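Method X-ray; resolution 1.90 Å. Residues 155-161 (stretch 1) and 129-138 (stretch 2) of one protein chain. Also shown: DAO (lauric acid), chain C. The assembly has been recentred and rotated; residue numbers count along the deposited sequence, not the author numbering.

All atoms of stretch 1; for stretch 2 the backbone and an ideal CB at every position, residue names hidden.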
ATOM      1  N   VAL A 155      -8.553  -4.918  -9.352  1.00 31.18           N
ATOM      2  CA  VAL A 155      -7.599  -5.857  -9.918  1.00 27.37           C
ATOM      3  C   VAL A 155      -6.233  -5.477  -9.356  1.00 27.70           C
ATOM      4  O   VAL A 155      -5.798  -4.334  -9.501  1.00 24.35           O
ATOM      5  CB  VAL A 155      -7.544  -5.759 -11.457  1.00 30.50           C
ATOM      6  CG1 VAL A 155      -6.382  -6.598 -11.995  1.00 27.96           C
ATOM      7  CG2 VAL A 155      -8.863  -6.233 -12.054  1.00 30.14           C
ATOM      8  N   LEU A 156      -5.567  -6.428  -8.708  1.00 24.06           N
ATOM      9  CA  LEU A 156      -4.250  -6.169  -8.132  1.00 23.32           C
ATOM     10  C   LEU A 156      -3.148  -6.501  -9.126  1.00 23.49           C
ATOM     11  O   LEU A 156      -3.006  -7.650  -9.536  1.00 25.84           O
ATOM     12  CB  LEU A 156      -4.039  -7.007  -6.872  1.00 23.43           C
ATOM     13  CG  LEU A 156      -2.649  -6.818  -6.259  1.00 28.26           C
ATOM     14  CD1 LEU A 156      -2.655  -5.583  -5.377  1.00 24.77           C
ATOM     15  CD2 LEU A 156      -2.264  -8.044  -5.456  1.00 32.32           C
ATOM     16  N   SER A 157      -2.367  -5.498  -9.510  1.00 22.12           N
ATOM     17  CA  SER A 157      -1.272  -5.713 -10.445  1.00 21.24           C
ATOM     18  C   SER A 157       0.064  -5.440  -9.771  1.00 20.81           C
ATOM     19  O   SER A 157       0.173  -4.543  -8.934  1.00 17.87           O
ATOM     20  CB  SER A 157      -1.428  -4.809 -11.667  1.00 24.85           C
ATOM     21  OG  SER A 157      -2.613  -5.127 -12.374  1.00 29.97           O
ATOM     22  N   VAL A 158       1.073  -6.215 -10.145  1.00 15.58           N
ATOM     23  CA  VAL A 158       2.405  -6.071  -9.575  1.00 18.18           C
ATOM     24  C   VAL A 158       3.479  -5.899 -10.640  1.00 20.03           C
ATOM     25  O   VAL A 158       3.511  -6.624 -11.636  1.00 21.04           O
ATOM     26  CB  VAL A 158       2.788  -7.301  -8.724  1.00 18.27           C
ATOM     27  CG1 VAL A 158       4.173  -7.094  -8.105  1.00 20.61           C
ATOM     28  CG2 VAL A 158       1.742  -7.535  -7.644  1.00 16.10           C
ATOM     29  N   ALA A 159       4.360  -4.932 -10.412  1.00 19.65           N
ATOM     30  CA  ALA A 159       5.463  -4.666 -11.316  1.00 20.41           C
ATOM     31  C   ALA A 159       6.738  -4.633 -10.484  1.00 21.48           C
ATOM     32  O   ALA A 159       6.774  -4.034  -9.402  1.00 20.82           O
ATOM     33  CB  ALA A 159       5.258  -3.340 -12.025  1.00 16.81           C
ATOM     34  N   ILE A 160       7.778  -5.294 -10.979  1.00 19.98           N
ATOM     35  CA  ILE A 160       9.059  -5.345 -10.286  1.00 20.67           C
ATOM     36  C   ILE A 160      10.118  -4.717 -11.185  1.00 24.15           C
ATOM     37  O   ILE A 160      10.278  -5.109 -12.344  1.00 23.83           O
ATOM     38  CB  ILE A 160       9.441  -6.806  -9.943  1.00 20.88           C
ATOM     39  CG1 ILE A 160       8.387  -7.403  -9.006  1.00 22.01           C
ATOM     40  CG2 ILE A 160      10.809  -6.855  -9.278  1.00 19.36           C
ATOM     41  CD1 ILE A 160       8.640  -8.852  -8.627  1.00 23.44           C
ATOM     42  N   GLU A 161      10.823  -3.725 -10.646  1.00 25.14           N
ATOM     43  CA  GLU A 161      11.854  -3.001 -11.380  1.00 27.93           C
ATOM     44  C   GLU A 161      11.319  -2.483 -12.713  1.00 29.79           C
ATOM     45  O   GLU A 161      12.025  -2.474 -13.722  1.00 33.21           O
ATOM     46  CB  GLU A 161      13.082  -3.892 -11.603  1.00 28.87           C
ATOM     47  CG  GLU A 161      13.840  -4.244 -10.320  1.00 32.25           C
ATOM     48  CD  GLU A 161      14.528  -3.043  -9.675  1.00 35.00           C
ATOM     49  OE1 GLU A 161      13.855  -2.028  -9.397  1.00 33.15           O
ATOM     50  OE2 GLU A 161      15.753  -3.117  -9.440  1.00 41.03           O
ATOM     51  N   UNK A 129      -2.147 -17.545  -5.432  1.00 26.23           N
ATOM     52  CA  UNK A 129      -2.138 -16.833  -6.707  1.00 25.92           C
ATOM     53  C   UNK A 129      -1.271 -15.583  -6.580  1.00 25.76           C
ATOM     54  O   UNK A 129      -0.673 -15.121  -7.559  1.00 26.25           O
ATOM     55  CB  UNK A 129      -3.559 -16.466  -7.139  1.00 25.92           C
ATOM     56  N   UNK A 130      -1.208 -15.036  -5.370  1.00 24.31           N
ATOM     57  CA  UNK A 130      -0.393 -13.850  -5.116  1.00 24.40           C
ATOM     58  C   UNK A 130       1.071 -14.278  -5.074  1.00 22.08           C
ATOM     59  O   UNK A 130       1.925 -13.691  -5.736  1.00 20.80           O
ATOM     60  CB  UNK A 130      -0.803 -13.160  -3.814  1.00 24.40           C
ATOM     61  N   UNK A 131       1.348 -15.314  -4.291  1.00 24.35           N
ATOM     62  CA  UNK A 131       2.700 -15.847  -4.158  1.00 23.64           C
ATOM     63  C   UNK A 131       3.309 -16.180  -5.522  1.00 25.64           C
ATOM     64  O   UNK A 131       4.472 -15.864  -5.789  1.00 23.21           O
ATOM     65  CB  UNK A 131       2.689 -17.093  -3.271  1.00 23.64           C
ATOM     66  N   UNK A 132       2.517 -16.823  -6.377  1.00 25.69           N
ATOM     67  CA  UNK A 132       2.973 -17.220  -7.704  1.00 27.67           C
ATOM     68  C   UNK A 132       3.468 -16.061  -8.561  1.00 26.53           C
ATOM     69  O   UNK A 132       4.226 -16.266  -9.508  1.00 25.31           O
ATOM     70  CB  UNK A 132       1.838 -17.937  -8.438  1.00 27.67           C
ATOM     71  N   UNK A 133       3.041 -14.847  -8.239  1.00 25.63           N
ATOM     72  CA  UNK A 133       3.472 -13.682  -9.000  1.00 24.84           C
ATOM     73  C   UNK A 133       4.982 -13.484  -8.877  1.00 24.50           C
ATOM     74  O   UNK A 133       5.616 -12.898  -9.758  1.00 25.65           O
ATOM     75  CB  UNK A 133       2.731 -12.430  -8.525  1.00 24.84           C
ATOM     76  N   UNK A 134       5.561 -13.981  -7.789  1.00 22.06           N
ATOM     77  CA  UNK A 134       6.996 -13.824  -7.564  1.00 25.03           C
ATOM     78  C   UNK A 134       7.769 -15.133  -7.683  1.00 27.24           C
ATOM     79  O   UNK A 134       8.890 -15.247  -7.183  1.00 27.22           O
ATOM     80  CB  UNK A 134       7.237 -13.217  -6.181  1.00 25.03           C
ATOM     81  N   UNK A 135       7.176 -16.112  -8.359  1.00 29.68           N
ATOM     82  CA  UNK A 135       7.802 -17.420  -8.529  1.00 32.90           C
ATOM     83  C   UNK A 135       9.136 -17.395  -9.280  1.00 30.89           C
ATOM     84  O   UNK A 135       9.975 -18.270  -9.078  1.00 31.98           O
ATOM     85  CB  UNK A 135       6.833 -18.346  -9.267  1.00 32.90           C
ATOM     86  N   UNK A 136       9.334 -16.394 -10.133  1.00 31.92           N
ATOM     87  CA  UNK A 136      10.565 -16.297 -10.917  1.00 32.52           C
ATOM     88  C   UNK A 136      11.649 -15.400 -10.327  1.00 31.89           C
ATOM     89  O   UNK A 136      12.673 -15.156 -10.964  1.00 30.54           O
ATOM     90  CB  UNK A 136      10.222 -15.788 -12.319  1.00 32.52           C
ATOM     91  N   UNK A 137      11.429 -14.908  -9.114  1.00 30.66           N
ATOM     92  CA  UNK A 137      12.406 -14.044  -8.468  1.00 29.37           C
ATOM     93  C   UNK A 137      13.359 -14.861  -7.614  1.00 27.39           C
ATOM     94  O   UNK A 137      12.924 -15.674  -6.799  1.00 26.22           O
ATOM     95  CB  UNK A 137      11.707 -12.982  -7.616  1.00 29.37           C
ATOM     96  N   UNK A 138      14.659 -14.648  -7.805  1.00 26.09           N
ATOM     97  CA  UNK A 138      15.659 -15.372  -7.027  1.00 27.98           C
ATOM     98  C   UNK A 138      16.377 -14.485  -6.021  1.00 30.36           C
ATOM     99  O   UNK A 138      16.949 -14.978  -5.047  1.00 31.09           O
ATOM    100  CB  UNK A 138      16.683 -16.013  -7.965  1.00 27.98           C
TER
HETATM  101  O1  DAO C 301       4.932  -8.149   4.750  1.00 22.31           O
HETATM  102  O2  DAO C 301       5.655  -6.156   4.143  1.00 17.68           O
HETATM  103  C1  DAO C 301       4.887  -7.138   4.008  1.00 24.46           C
HETATM  104  C2  DAO C 301       3.870  -7.108   2.889  1.00 24.33           C
HETATM  105  C3  DAO C 301       4.576  -7.204   1.547  1.00 25.00           C
HETATM  106  C4  DAO C 301       3.568  -7.371   0.401  1.00 23.86           C
HETATM  107  C5  DAO C 301       4.241  -7.164  -0.957  1.00 25.69           C
HETATM  108  C6  DAO C 301       4.970  -8.424  -1.417  1.00 26.06           C
HETATM  109  C7  DAO C 301       6.110  -8.091  -2.365  1.00 28.69           C
HETATM  110  C8  DAO C 301       7.086  -9.255  -2.437  1.00 31.63           C
HETATM  111  C9  DAO C 301       8.317  -8.893  -3.248  1.00 34.69           C
HETATM  112  C10 DAO C 301       9.242 -10.100  -3.376  1.00 39.34           C
HETATM  113  C11 DAO C 301      10.045 -10.028  -4.670  1.00 40.17           C
HETATM  114  C12 DAO C 301      11.112 -11.101  -4.696  1.00 40.29           C

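Stretch 1 is a strand from Val155 to Ile160, and its side chains alternate: Leu156, Val158 and Ile160 point toward stretch 2, while Ser157 and Ala159 point away. What it offers is therefore a row of aliphatic groups with no charge or polar side chain among them.

Position 129 is helical (phi/psi -66/-29), and its ideal CB has no atom of stretch 1 within 5.5 Å. Many residues would fit; the deposited one is Ser129, whose OG is hydrogen-bonded elsewhere in the structure.

At 130 the CA lies 9.1 Å from the CA of Leu156 and CA-to-CB points sideways. A small side chain would leave the gap unfilled, whereas a long apolar one, such as Leu, Met or an aromatic, could cross it. The residue is Phe130: with chi1 at t, its CE1 comes 3.7 Å from Leu156 CD2, an oblique approach to the ring. The ring edge meets the lauric acid, CZ lying 3.9 Å from DAO C6.

Positions 131 and 132 have ideal CB atoms remote from stretch 1, so the strand sets no preference. They are Thr131 and Ser132.

At 133 CA-to-CB points toward the strand, and the ideal CB is 5.1 Å from Val158 CG2. An aliphatic side chain of moderate size, Leu, Ile or Met, suits this gap. Leu133 fills it in the m,t rotamer, placing CD1 3.7 Å from Val158 CG2.

Position 134 points sideways, its ideal CB 5.2 Å from Ile160 CD1, with the lauric acid chain also close by. A large apolar group could reach both. Phe134 does so: CD2 is 3.7 Å from Ile160 CD1, which sits at the ring edge, and CE2 is 3.8 Å from Val158 CG1. DAO C8 lies over one ring face, 3.7 Å from CE2.

A type I turn runs from 134 to 137, closed by a backbone hydrogen bond from N of 137 to O of Phe134 (3.2 Å). Its middle positions, 135 and 136, have no atom of stretch 1 near their ideal CB atoms, so polar residues are acceptable. They are Lys135 and Asp136, joined by a salt bridge, NZ to OD1 3.4 Å, whose hydrogen bond is weak.

At 137 CA-to-CB points toward stretch 1, the ideal CB again 5.2 Å from Ile160 CD1. Aliphatic or long polar side chains would both be plausible. Glu137 is found: OE1 approaches Ile160 CD1 at 3.5 Å, without a hydrogen bond, while CB lies 3.5 Å from DAO C12.

Position 138 is out of reach and permissive; it is Tyr138.

Stretch 2 129-138: SFTSLFKDEY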
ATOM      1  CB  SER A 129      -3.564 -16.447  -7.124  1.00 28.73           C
ATOM      2  OG  SER A 129      -4.145 -15.525  -6.219  1.00 33.83           O
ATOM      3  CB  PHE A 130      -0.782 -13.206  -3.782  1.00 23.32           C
ATOM      4  CG  PHE A 130       0.027 -11.985  -3.440  1.00 22.37           C
ATOM      5  CD1 PHE A 130      -0.035 -10.846  -4.239  1.00 22.12           C
ATOM      6  CD2 PHE A 130       0.856 -11.976  -2.323  1.00 21.90           C
ATOM      7  CE1 PHE A 130       0.722  -9.710  -3.929  1.00 21.14           C
ATOM      8  CE2 PHE A 130       1.615 -10.849  -2.004  1.00 21.60           C
ATOM      9  CZ  PHE A 130       1.546  -9.714  -2.810  1.00 23.21           C
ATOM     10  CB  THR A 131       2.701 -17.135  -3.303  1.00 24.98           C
ATOM     11  OG1 THR A 131       2.249 -16.830  -1.979  1.00 26.14           O
ATOM     12  CG2 THR A 131       4.107 -17.735  -3.233  1.00 20.63           C
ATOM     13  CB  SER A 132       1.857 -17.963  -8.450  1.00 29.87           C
ATOM     14  OG  SER A 132       1.530 -19.176  -7.795  1.00 34.02           O
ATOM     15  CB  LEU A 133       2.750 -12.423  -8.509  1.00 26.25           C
ATOM     16  CG  LEU A 133       1.227 -12.342  -8.676  1.00 24.23           C
ATOM     17  CD1 LEU A 133       0.727 -11.028  -8.087  1.00 22.94           C
ATOM     18  CD2 LEU A 133       0.852 -12.439 -10.151  1.00 26.13           C
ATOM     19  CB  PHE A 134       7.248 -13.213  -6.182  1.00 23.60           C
ATOM     20  CG  PHE A 134       6.340 -12.062  -5.854  1.00 23.83           C
ATOM     21  CD1 PHE A 134       5.084 -12.289  -5.298  1.00 25.50           C
ATOM     22  CD2 PHE A 134       6.724 -10.755  -6.127  1.00 24.39           C
ATOM     23  CE1 PHE A 134       4.224 -11.230  -5.018  1.00 23.60           C
ATOM     24  CE2 PHE A 134       5.869  -9.688  -5.852  1.00 24.60           C
ATOM     25  CZ  PHE A 134       4.618  -9.926  -5.298  1.00 24.26           C
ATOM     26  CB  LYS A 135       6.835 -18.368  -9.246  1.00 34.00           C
ATOM     27  CG  LYS A 135       6.418 -17.892 -10.629  1.00 38.21           C
ATOM     28  CD  LYS A 135       5.377 -18.818 -11.253  1.00 41.67           C
ATOM     29  CE  LYS A 135       5.934 -20.215 -11.476  1.00 45.19           C
ATOM     30  NZ  LYS A 135       7.115 -20.203 -12.387  1.00 46.27           N
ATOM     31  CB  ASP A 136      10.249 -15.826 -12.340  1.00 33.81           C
ATOM     32  CG  ASP A 136       9.343 -16.786 -13.082  1.00 36.37           C
ATOM     33  OD1 ASP A 136       9.635 -17.999 -13.074  1.00 35.19           O
ATOM     34  OD2 ASP A 136       8.344 -16.325 -13.677  1.00 39.30           O
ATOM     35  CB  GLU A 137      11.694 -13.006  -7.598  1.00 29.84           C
ATOM     36  CG  GLU A 137      10.610 -12.253  -8.345  1.00 33.22           C
ATOM     37  CD  GLU A 137      11.147 -11.547  -9.577  1.00 34.63           C
ATOM     38  OE1 GLU A 137      10.350 -11.251 -10.490  1.00 33.44           O
ATOM     39  OE2 GLU A 137      12.368 -11.282  -9.628  1.00 38.45           O
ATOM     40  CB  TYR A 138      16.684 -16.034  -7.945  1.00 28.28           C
ATOM     41  CG  TYR A 138      16.156 -17.293  -8.579  1.00 30.05           C
ATOM     42  CD1 TYR A 138      15.238 -17.238  -9.626  1.00 27.95           C
ATOM     43  CD2 TYR A 138      16.526 -18.545  -8.087  1.00 29.23           C
ATOM     44  CE1 TYR A 138      14.696 -18.402 -10.167  1.00 29.82           C
ATOM     45  CE2 TYR A 138      15.990 -19.711  -8.617  1.00 32.52           C
ATOM     46  CZ  TYR A 138      15.077 -19.635  -9.654  1.00 30.80           C
ATOM     47  OH  TYR A 138      14.541 -20.793 -10.166  1.00 33.74           O
TER
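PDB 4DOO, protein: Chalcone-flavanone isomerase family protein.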